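Local coordinates for protein Myo-inositol 2-dehydrogenase (PDB 3CEA) that probably catalyses the NAD-dependent oxidation of myo-inositol at its 2-position, using a Rossmann-fold domain to hold the dinucleotide, at residues Asp73-His84 against Leu96-Leu106. Sequence-based numbering, arbitrary orientation.
Sequences DAIFIVAPTPFH and LNVFCEKPLGL. With NAD (nicotinamide-adenine-dinucleotide), chain E.
Asp73 O receives two hydrogen bonds from Asn97, a straight one from its backbone N and one from ND2 (3.0 Å), which comes from above the carbonyl plane; Asn97 OD1 accepts from Ile125 N. From there strands 74-77 and 97-100 run parallel, 16° apart, exchanging backbone bonds in the ladder Ile75 N to Asn97 O, Phe99 N to Ile75 O, Ile77 N to Phe99 O and Glu101 N to Ile77 O. Ile75 CG2 lies beside Val98 CG2 on one face; on the other, the Phe76 ring, with CG beside the backbone N (chi1 -64°), brings CD2 to 3.5 Å from Phe99 CB, the two ring planes inclined at 45°. Past the strand ends the two segments hold the cofactor: Ala79 O accepts from the ribose hydroxyl O3D, Lys102 O from O2D (2.7 Å), and Glu101 OE1 from the carboxamide N7N (2.9 Å), OE2 being hydrogen-bonded to His23 NE2. Thr81 OG1 is hydrogen-bonded to O3D and touches CD of Pro103, the residue after a cis peptide bond. The His84 ring is gripped at both nitrogens, ND1 giving to Pro103 O (2.7 Å) in the ring plane and NE2 to Ala79 O (2.6 Å), while Cys100 SG sits over one face, 3.9 Å from the ring centroid. A leucine in place of His84 would probably leave both carbonyls without these donors and let the two cofactor-binding loops shift. This beta-alpha-beta crossover exemplifies how a Rossmann fold sets its C-terminal strand loops against the dinucleotide: helix 84-93 covers Ile77 and Cys100, helix 295-311 packs on Phe76 and Phe99, and strands 9-14 and 126-127 continue the sheet on either side.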
ATOM      1  N   ASP A  73     -31.280  -3.765 -35.850  1.00 47.63           N
ATOM      2  CA  ASP A  73     -31.933  -4.579 -34.823  1.00 47.53           C
ATOM      3  C   ASP A  73     -31.873  -3.898 -33.459  1.00 47.11           C
ATOM      4  O   ASP A  73     -32.760  -4.084 -32.625  1.00 47.01           O
ATOM      5  CB  ASP A  73     -31.263  -5.954 -34.725  1.00 47.77           C
ATOM      6  CG  ASP A  73     -31.247  -6.703 -36.048  1.00 49.19           C
ATOM      7  OD1 ASP A  73     -32.337  -6.997 -36.588  1.00 51.08           O
ATOM      8  OD2 ASP A  73     -30.139  -7.007 -36.542  1.00 49.23           O
ATOM      9  N   ALA A  74     -30.818  -3.116 -33.239  1.00 46.68           N
ATOM     10  CA  ALA A  74     -30.552  -2.515 -31.938  1.00 46.43           C
ATOM     11  C   ALA A  74     -29.974  -1.105 -32.042  1.00 46.22           C
ATOM     12  O   ALA A  74     -29.360  -0.740 -33.049  1.00 46.12           O
ATOM     13  CB  ALA A  74     -29.623  -3.412 -31.124  1.00 46.59           C
ATOM     14  N   ILE A  75     -30.172  -0.323 -30.984  1.00 45.82           N
ATOM     15  CA  ILE A  75     -29.655   1.039 -30.914  1.00 45.41           C
ATOM     16  C   ILE A  75     -28.992   1.306 -29.559  1.00 45.28           C
ATOM     17  O   ILE A  75     -29.415   0.768 -28.529  1.00 45.27           O
ATOM     18  CB  ILE A  75     -30.761   2.087 -31.234  1.00 45.31           C
ATOM     19  CG1 ILE A  75     -30.146   3.463 -31.513  1.00 45.13           C
ATOM     20  CG2 ILE A  75     -31.822   2.134 -30.125  1.00 45.34           C
ATOM     21  CD1 ILE A  75     -31.026   4.377 -32.349  1.00 45.65           C
ATOM     22  N   PHE A  76     -27.937   2.117 -29.582  1.00 45.07           N
ATOM     23  CA  PHE A  76     -27.236   2.536 -28.373  1.00 44.52           C
ATOM     24  C   PHE A  76     -27.391   4.041 -28.176  1.00 44.16           C
ATOM     25  O   PHE A  76     -26.910   4.834 -28.986  1.00 43.95           O
ATOM     26  CB  PHE A  76     -25.756   2.139 -28.443  1.00 44.47           C
ATOM     27  CG  PHE A  76     -25.529   0.654 -28.478  1.00 44.37           C
ATOM     28  CD1 PHE A  76     -25.561  -0.042 -29.684  1.00 43.24           C
ATOM     29  CD2 PHE A  76     -25.290  -0.052 -27.303  1.00 44.26           C
ATOM     30  CE1 PHE A  76     -25.359  -1.416 -29.719  1.00 43.57           C
ATOM     31  CE2 PHE A  76     -25.085  -1.429 -27.326  1.00 43.83           C
ATOM     32  CZ  PHE A  76     -25.119  -2.113 -28.539  1.00 44.68           C
ATOM     33  N   ILE A  77     -28.082   4.424 -27.107  1.00 44.15           N
ATOM     34  CA  ILE A  77     -28.322   5.835 -26.815  1.00 44.32           C
ATOM     35  C   ILE A  77     -27.303   6.366 -25.798  1.00 44.43           C
ATOM     36  O   ILE A  77     -27.407   6.119 -24.594  1.00 44.44           O
ATOM     37  CB  ILE A  77     -29.786   6.098 -26.358  1.00 44.35           C
ATOM     38  CG1 ILE A  77     -30.773   5.635 -27.435  1.00 45.35           C
ATOM     39  CG2 ILE A  77     -30.002   7.578 -26.040  1.00 43.46           C
ATOM     40  CD1 ILE A  77     -32.188   5.393 -26.932  1.00 46.24           C
ATOM     41  N   VAL A  78     -26.305   7.077 -26.318  1.00 44.59           N
ATOM     42  CA  VAL A  78     -25.290   7.742 -25.504  1.00 44.66           C
ATOM     43  C   VAL A  78     -25.361   9.257 -25.756  1.00 44.94           C
ATOM     44  O   VAL A  78     -24.339   9.949 -25.809  1.00 44.93           O
ATOM     45  CB  VAL A  78     -23.862   7.201 -25.795  1.00 44.55           C
ATOM     46  CG1 VAL A  78     -22.955   7.425 -24.589  1.00 44.05           C
ATOM     47  CG2 VAL A  78     -23.900   5.717 -26.150  1.00 44.17           C
ATOM     48  N   ALA A  79     -26.585   9.750 -25.934  1.00 44.97           N
ATOM     49  CA  ALA A  79     -26.862  11.180 -26.016  1.00 45.38           C
ATOM     50  C   ALA A  79     -27.135  11.695 -24.600  1.00 45.66           C
ATOM     51  O   ALA A  79     -27.291  10.888 -23.685  1.00 45.77           O
ATOM     52  CB  ALA A  79     -28.056  11.428 -26.927  1.00 45.40           C
ATOM     53  N   PRO A  80     -27.180  13.031 -24.403  1.00 45.96           N
ATOM     54  CA  PRO A  80     -27.455  13.593 -23.072  1.00 46.27           C
ATOM     55  C   PRO A  80     -28.753  13.079 -22.441  1.00 46.74           C
ATOM     56  O   PRO A  80     -29.676  12.679 -23.151  1.00 46.80           O
ATOM     57  CB  PRO A  80     -27.559  15.097 -23.339  1.00 46.31           C
ATOM     58  CG  PRO A  80     -26.751  15.318 -24.562  1.00 45.75           C
ATOM     59  CD  PRO A  80     -26.953  14.094 -25.401  1.00 45.75           C
ATOM     60  N   THR A  81     -28.810  13.120 -21.111  1.00 47.45           N
ATOM     61  CA  THR A  81     -29.918  12.562 -20.325  1.00 48.06           C
ATOM     62  C   THR A  81     -31.335  13.059 -20.684  1.00 48.44           C
ATOM     63  O   THR A  81     -32.260  12.245 -20.744  1.00 48.68           O
ATOM     64  CB  THR A  81     -29.658  12.720 -18.805  1.00 47.93           C
ATOM     65  OG1 THR A  81     -28.364  12.194 -18.492  1.00 49.06           O
ATOM     66  CG2 THR A  81     -30.699  11.976 -17.986  1.00 47.82           C
ATOM     67  N   PRO A  82     -31.520  14.382 -20.911  1.00 48.66           N
ATOM     68  CA  PRO A  82     -32.870  14.848 -21.257  1.00 48.72           C
ATOM     69  C   PRO A  82     -33.482  14.180 -22.495  1.00 48.64           C
ATOM     70  O   PRO A  82     -34.707  14.066 -22.584  1.00 48.64           O
ATOM     71  CB  PRO A  82     -32.668  16.348 -21.510  1.00 48.63           C
ATOM     72  CG  PRO A  82     -31.477  16.702 -20.705  1.00 48.69           C
ATOM     73  CD  PRO A  82     -30.573  15.512 -20.835  1.00 48.76           C
ATOM     74  N   PHE A  83     -32.636  13.739 -23.425  1.00 48.60           N
ATOM     75  CA  PHE A  83     -33.093  13.142 -24.685  1.00 48.58           C
ATOM     76  C   PHE A  83     -33.352  11.636 -24.594  1.00 48.45           C
ATOM     77  O   PHE A  83     -33.888  11.040 -25.526  1.00 48.50           O
ATOM     78  CB  PHE A  83     -32.099  13.439 -25.810  1.00 48.62           C
ATOM     79  CG  PHE A  83     -31.960  14.898 -26.128  1.00 49.55           C
ATOM     80  CD1 PHE A  83     -32.893  15.539 -26.940  1.00 50.41           C
ATOM     81  CD2 PHE A  83     -30.893  15.634 -25.621  1.00 50.93           C
ATOM     82  CE1 PHE A  83     -32.769  16.895 -27.240  1.00 50.26           C
ATOM     83  CE2 PHE A  83     -30.758  16.992 -25.916  1.00 51.37           C
ATOM     84  CZ  PHE A  83     -31.700  17.623 -26.728  1.00 50.57           C
ATOM     85  N   HIS A  84     -32.973  11.033 -23.471  1.00 48.34           N
ATOM     86  CA  HIS A  84     -33.113   9.592 -23.256  1.00 48.09           C
ATOM     87  C   HIS A  84     -34.550   9.059 -23.383  1.00 48.06           C
ATOM     88  O   HIS A  84     -34.768   8.091 -24.105  1.00 48.07           O
ATOM     89  CB  HIS A  84     -32.512   9.185 -21.903  1.00 48.05           C
ATOM     90  CG  HIS A  84     -31.016   9.196 -21.868  1.00 47.01           C
ATOM     91  ND1 HIS A  84     -30.297   8.683 -20.811  1.00 46.98           N
ATOM     92  CD2 HIS A  84     -30.102   9.639 -22.764  1.00 46.92           C
ATOM     93  CE1 HIS A  84     -29.006   8.822 -21.048  1.00 47.30           C
ATOM     94  NE2 HIS A  84     -28.860   9.398 -22.228  1.00 47.66           N
ATOM     95  N   LEU A  96     -37.117  -1.646 -32.341  1.00 44.45           N
ATOM     96  CA  LEU A  96     -35.703  -1.781 -32.010  1.00 44.08           C
ATOM     97  C   LEU A  96     -35.476  -2.241 -30.571  1.00 43.96           C
ATOM     98  O   LEU A  96     -36.276  -1.956 -29.677  1.00 43.69           O
ATOM     99  CB  LEU A  96     -34.976  -0.450 -32.247  1.00 44.07           C
ATOM    100  CG  LEU A  96     -34.443  -0.066 -33.634  1.00 43.84           C
ATOM    101  CD1 LEU A  96     -35.513  -0.082 -34.723  1.00 45.57           C
ATOM    102  CD2 LEU A  96     -33.793   1.304 -33.562  1.00 43.92           C
ATOM    103  N   ASN A  97     -34.381  -2.970 -30.366  1.00 43.77           N
ATOM    104  CA  ASN A  97     -33.883  -3.261 -29.030  1.00 43.59           C
ATOM    105  C   ASN A  97     -33.018  -2.090 -28.592  1.00 43.43           C
ATOM    106  O   ASN A  97     -32.241  -1.558 -29.387  1.00 43.27           O
ATOM    107  CB  ASN A  97     -33.082  -4.565 -29.023  1.00 43.71           C
ATOM    108  CG  ASN A  97     -33.917  -5.764 -29.438  1.00 44.40           C
ATOM    109  OD1 ASN A  97     -34.650  -6.338 -28.629  1.00 45.21           O
ATOM    110  ND2 ASN A  97     -33.811  -6.149 -30.706  1.00 43.63           N
ATOM    111  N   VAL A  98     -33.162  -1.679 -27.337  1.00 43.51           N
ATOM    112  CA  VAL A  98     -32.551  -0.436 -26.871  1.00 43.31           C
ATOM    113  C   VAL A  98     -31.576  -0.640 -25.715  1.00 43.70           C
ATOM    114  O   VAL A  98     -31.923  -1.222 -24.683  1.00 43.51           O
ATOM    115  CB  VAL A  98     -33.625   0.616 -26.463  1.00 43.22           C
ATOM    116  CG1 VAL A  98     -32.972   1.890 -25.946  1.00 42.74           C
ATOM    117  CG2 VAL A  98     -34.548   0.934 -27.629  1.00 41.98           C
ATOM    118  N   PHE A  99     -30.351  -0.159 -25.912  1.00 44.03           N
ATOM    119  CA  PHE A  99     -29.408   0.041 -24.825  1.00 44.27           C
ATOM    120  C   PHE A  99     -29.308   1.540 -24.574  1.00 44.69           C
ATOM    121  O   PHE A  99     -28.764   2.282 -25.394  1.00 44.83           O
ATOM    122  CB  PHE A  99     -28.037  -0.542 -25.173  1.00 44.23           C
ATOM    123  CG  PHE A  99     -27.026  -0.435 -24.060  1.00 44.37           C
ATOM    124  CD1 PHE A  99     -26.274   0.728 -23.887  1.00 43.48           C
ATOM    125  CD2 PHE A  99     -26.818  -1.503 -23.192  1.00 43.73           C
ATOM    126  CE1 PHE A  99     -25.339   0.832 -22.863  1.00 43.95           C
ATOM    127  CE2 PHE A  99     -25.880  -1.411 -22.164  1.00 45.19           C
ATOM    128  CZ  PHE A  99     -25.140  -0.239 -21.999  1.00 44.59           C
ATOM    129  N   CYS A 100     -29.851   1.981 -23.444  1.00 45.18           N
ATOM    130  CA  CYS A 100     -29.814   3.391 -23.076  1.00 45.63           C
ATOM    131  C   CYS A 100     -28.869   3.604 -21.903  1.00 46.12           C
ATOM    132  O   CYS A 100     -28.910   2.862 -20.918  1.00 46.30           O
ATOM    133  CB  CYS A 100     -31.220   3.887 -22.723  1.00 45.78           C
ATOM    134  SG  CYS A 100     -31.377   5.680 -22.563  1.00 45.42           S
ATOM    135  N   GLU A 101     -28.017   4.619 -22.013  1.00 46.49           N
ATOM    136  CA  GLU A 101     -27.121   4.985 -20.923  1.00 46.87           C
ATOM    137  C   GLU A 101     -27.872   5.541 -19.722  1.00 47.48           C
ATOM    138  O   GLU A 101     -29.010   6.001 -19.842  1.00 47.35           O
ATOM    139  CB  GLU A 101     -26.055   5.986 -21.387  1.00 46.91           C
ATOM    140  CG  GLU A 101     -24.749   5.344 -21.857  1.00 46.11           C
ATOM    141  CD  GLU A 101     -24.064   4.494 -20.786  1.00 45.58           C
ATOM    142  OE1 GLU A 101     -24.365   4.655 -19.582  1.00 44.65           O
ATOM    143  OE2 GLU A 101     -23.205   3.665 -21.155  1.00 44.88           O
ATOM    144  N   LYS A 102     -27.223   5.476 -18.561  1.00 48.23           N
ATOM    145  CA  LYS A 102     -27.775   6.008 -17.322  1.00 48.73           C
ATOM    146  C   LYS A 102     -27.644   7.537 -17.315  1.00 49.26           C
ATOM    147  O   LYS A 102     -26.746   8.078 -17.962  1.00 49.55           O
ATOM    148  CB  LYS A 102     -27.058   5.381 -16.114  1.00 48.70           C
ATOM    149  CG  LYS A 102     -25.602   5.811 -15.924  1.00 48.26           C
ATOM    150  CD  LYS A 102     -25.506   6.989 -14.967  1.00 50.92           C
ATOM    151  CE  LYS A 102     -24.397   7.951 -15.356  1.00 53.02           C
ATOM    152  NZ  LYS A 102     -24.213   9.029 -14.344  1.00 51.31           N
ATOM    153  N   PRO A 103     -28.555   8.244 -16.621  1.00 49.69           N
ATOM    154  CA  PRO A 103     -29.788   7.757 -15.998  1.00 49.90           C
ATOM    155  C   PRO A 103     -30.905   7.646 -17.032  1.00 50.14           C
ATOM    156  O   PRO A 103     -30.710   8.032 -18.187  1.00 50.21           O
ATOM    157  CB  PRO A 103     -30.127   8.844 -14.966  1.00 49.84           C
ATOM    158  CG  PRO A 103     -29.093   9.932 -15.128  1.00 50.22           C
ATOM    159  CD  PRO A 103     -28.368   9.688 -16.404  1.00 49.69           C
ATOM    160  N   LEU A 104     -32.060   7.123 -16.622  1.00 50.29           N
ATOM    161  CA  LEU A 104     -33.209   6.982 -17.522  1.00 50.55           C
ATOM    162  C   LEU A 104     -33.679   8.326 -18.081  1.00 50.89           C
ATOM    163  O   LEU A 104     -34.041   8.426 -19.255  1.00 51.14           O
ATOM    164  CB  LEU A 104     -34.368   6.252 -16.828  1.00 50.27           C
ATOM    165  CG  LEU A 104     -34.141   4.796 -16.401  1.00 50.15           C
ATOM    166  CD1 LEU A 104     -35.328   4.279 -15.607  1.00 49.78           C
ATOM    167  CD2 LEU A 104     -33.861   3.887 -17.595  1.00 50.11           C
ATOM    168  N   GLY A 105     -33.664   9.351 -17.232  1.00 51.08           N
ATOM    169  CA  GLY A 105     -34.077  10.698 -17.612  1.00 51.61           C
ATOM    170  C   GLY A 105     -33.965  11.645 -16.433  1.00 52.12           C
ATOM    171  O   GLY A 105     -33.225  11.373 -15.488  1.00 51.83           O
ATOM    172  N   LEU A 106     -34.700  12.754 -16.491  1.00 52.88           N
ATOM    173  CA  LEU A 106     -34.695  13.748 -15.414  1.00 53.60           C
ATOM    174  C   LEU A 106     -36.096  14.050 -14.894  1.00 54.49           C
ATOM    175  O   LEU A 106     -36.328  14.035 -13.685  1.00 54.47           O
ATOM    176  CB  LEU A 106     -34.003  15.041 -15.859  1.00 53.41           C
ATOM    177  CG  LEU A 106     -32.523  14.952 -16.243  1.00 52.80           C
ATOM    178  CD1 LEU A 106     -32.018  16.308 -16.672  1.00 51.61           C
ATOM    179  CD2 LEU A 106     -31.683  14.399 -15.097  1.00 52.69           C
TER
HETATM  180  PA  NAD E 400     -21.192  14.326 -24.252  1.00 47.24           P
HETATM  181  O1A NAD E 400     -19.721  14.197 -24.145  1.00 46.59           O
HETATM  182  O2A NAD E 400     -21.631  15.734 -24.132  1.00 47.10           O
HETATM  183  O5B NAD E 400     -21.679  13.669 -25.638  1.00 50.10           O
HETATM  184  C5B NAD E 400     -23.004  13.843 -26.099  1.00 53.34           C
HETATM  185  C4B NAD E 400     -23.099  13.432 -27.566  1.00 54.76           C
HETATM  186  O4B NAD E 400     -24.454  13.312 -27.965  1.00 55.87           O
HETATM  187  C3B NAD E 400     -22.451  14.450 -28.491  1.00 55.00           C
HETATM  188  O3B NAD E 400     -21.639  13.746 -29.398  1.00 54.65           O
HETATM  189  C2B NAD E 400     -23.607  15.112 -29.215  1.00 56.34           C
HETATM  190  O2B NAD E 400     -23.296  15.429 -30.554  1.00 57.36           O
HETATM  191  C1B NAD E 400     -24.708  14.067 -29.136  1.00 55.99           C
HETATM  192  N9A NAD E 400     -26.045  14.687 -29.076  1.00 56.19           N
HETATM  193  C8A NAD E 400     -26.472  15.654 -28.199  1.00 56.40           C
HETATM  194  N7A NAD E 400     -27.764  15.949 -28.469  1.00 56.27           N
HETATM  195  C5A NAD E 400     -28.167  15.187 -29.510  1.00 56.29           C
HETATM  196  C6A NAD E 400     -29.380  15.094 -30.185  1.00 55.56           C
HETATM  197  N6A NAD E 400     -30.462  15.663 -29.665  1.00 55.25           N
HETATM  198  N1A NAD E 400     -29.504  14.204 -31.237  1.00 56.21           N
HETATM  199  C2A NAD E 400     -28.431  13.413 -31.616  1.00 55.83           C
HETATM  200  N3A NAD E 400     -27.227  13.512 -30.941  1.00 55.08           N
HETATM  201  C4A NAD E 400     -27.097  14.385 -29.904  1.00 56.11           C
HETATM  202  O3  NAD E 400     -21.917  13.434 -23.123  1.00 49.83           O
HETATM  203  PN  NAD E 400     -21.273  12.060 -22.580  1.00 48.70           P
HETATM  204  O1N NAD E 400     -20.703  11.302 -23.720  1.00 46.84           O
HETATM  205  O2N NAD E 400     -20.441  12.401 -21.409  1.00 49.70           O
HETATM  206  O5D NAD E 400     -22.529  11.240 -22.001  1.00 49.86           O
HETATM  207  C5D NAD E 400     -23.729  11.051 -22.713  1.00 48.86           C
HETATM  208  C4D NAD E 400     -24.664  10.221 -21.839  1.00 48.59           C
HETATM  209  O4D NAD E 400     -23.947   9.162 -21.228  1.00 48.80           O
HETATM  210  C3D NAD E 400     -25.290  11.053 -20.729  1.00 48.69           C
HETATM  211  O3D NAD E 400     -26.681  10.832 -20.721  1.00 48.31           O
HETATM  212  C2D NAD E 400     -24.655  10.534 -19.453  1.00 48.39           C
HETATM  213  O2D NAD E 400     -25.574  10.474 -18.391  1.00 48.85           O
HETATM  214  C1D NAD E 400     -24.152   9.145 -19.827  1.00 48.25           C
HETATM  215  N1N NAD E 400     -22.908   8.801 -19.109  1.00 48.25           N
HETATM  216  C2N NAD E 400     -22.843   7.608 -18.433  1.00 48.31           C
HETATM  217  C3N NAD E 400     -21.683   7.249 -17.740  1.00 48.30           C
HETATM  218  C7N NAD E 400     -21.533   5.878 -17.144  1.00 49.04           C
HETATM  219  O7N NAD E 400     -20.592   5.697 -16.112  1.00 47.83           O
HETATM  220  N7N NAD E 400     -22.283   4.867 -17.595  1.00 48.79           N
HETATM  221  C4N NAD E 400     -20.591   8.114 -17.738  1.00 47.76           C
HETATM  222  C5N NAD E 400     -20.665   9.324 -18.425  1.00 47.89           C
HETATM  223  C6N NAD E 400     -21.834   9.656 -19.110  1.00 47.25           C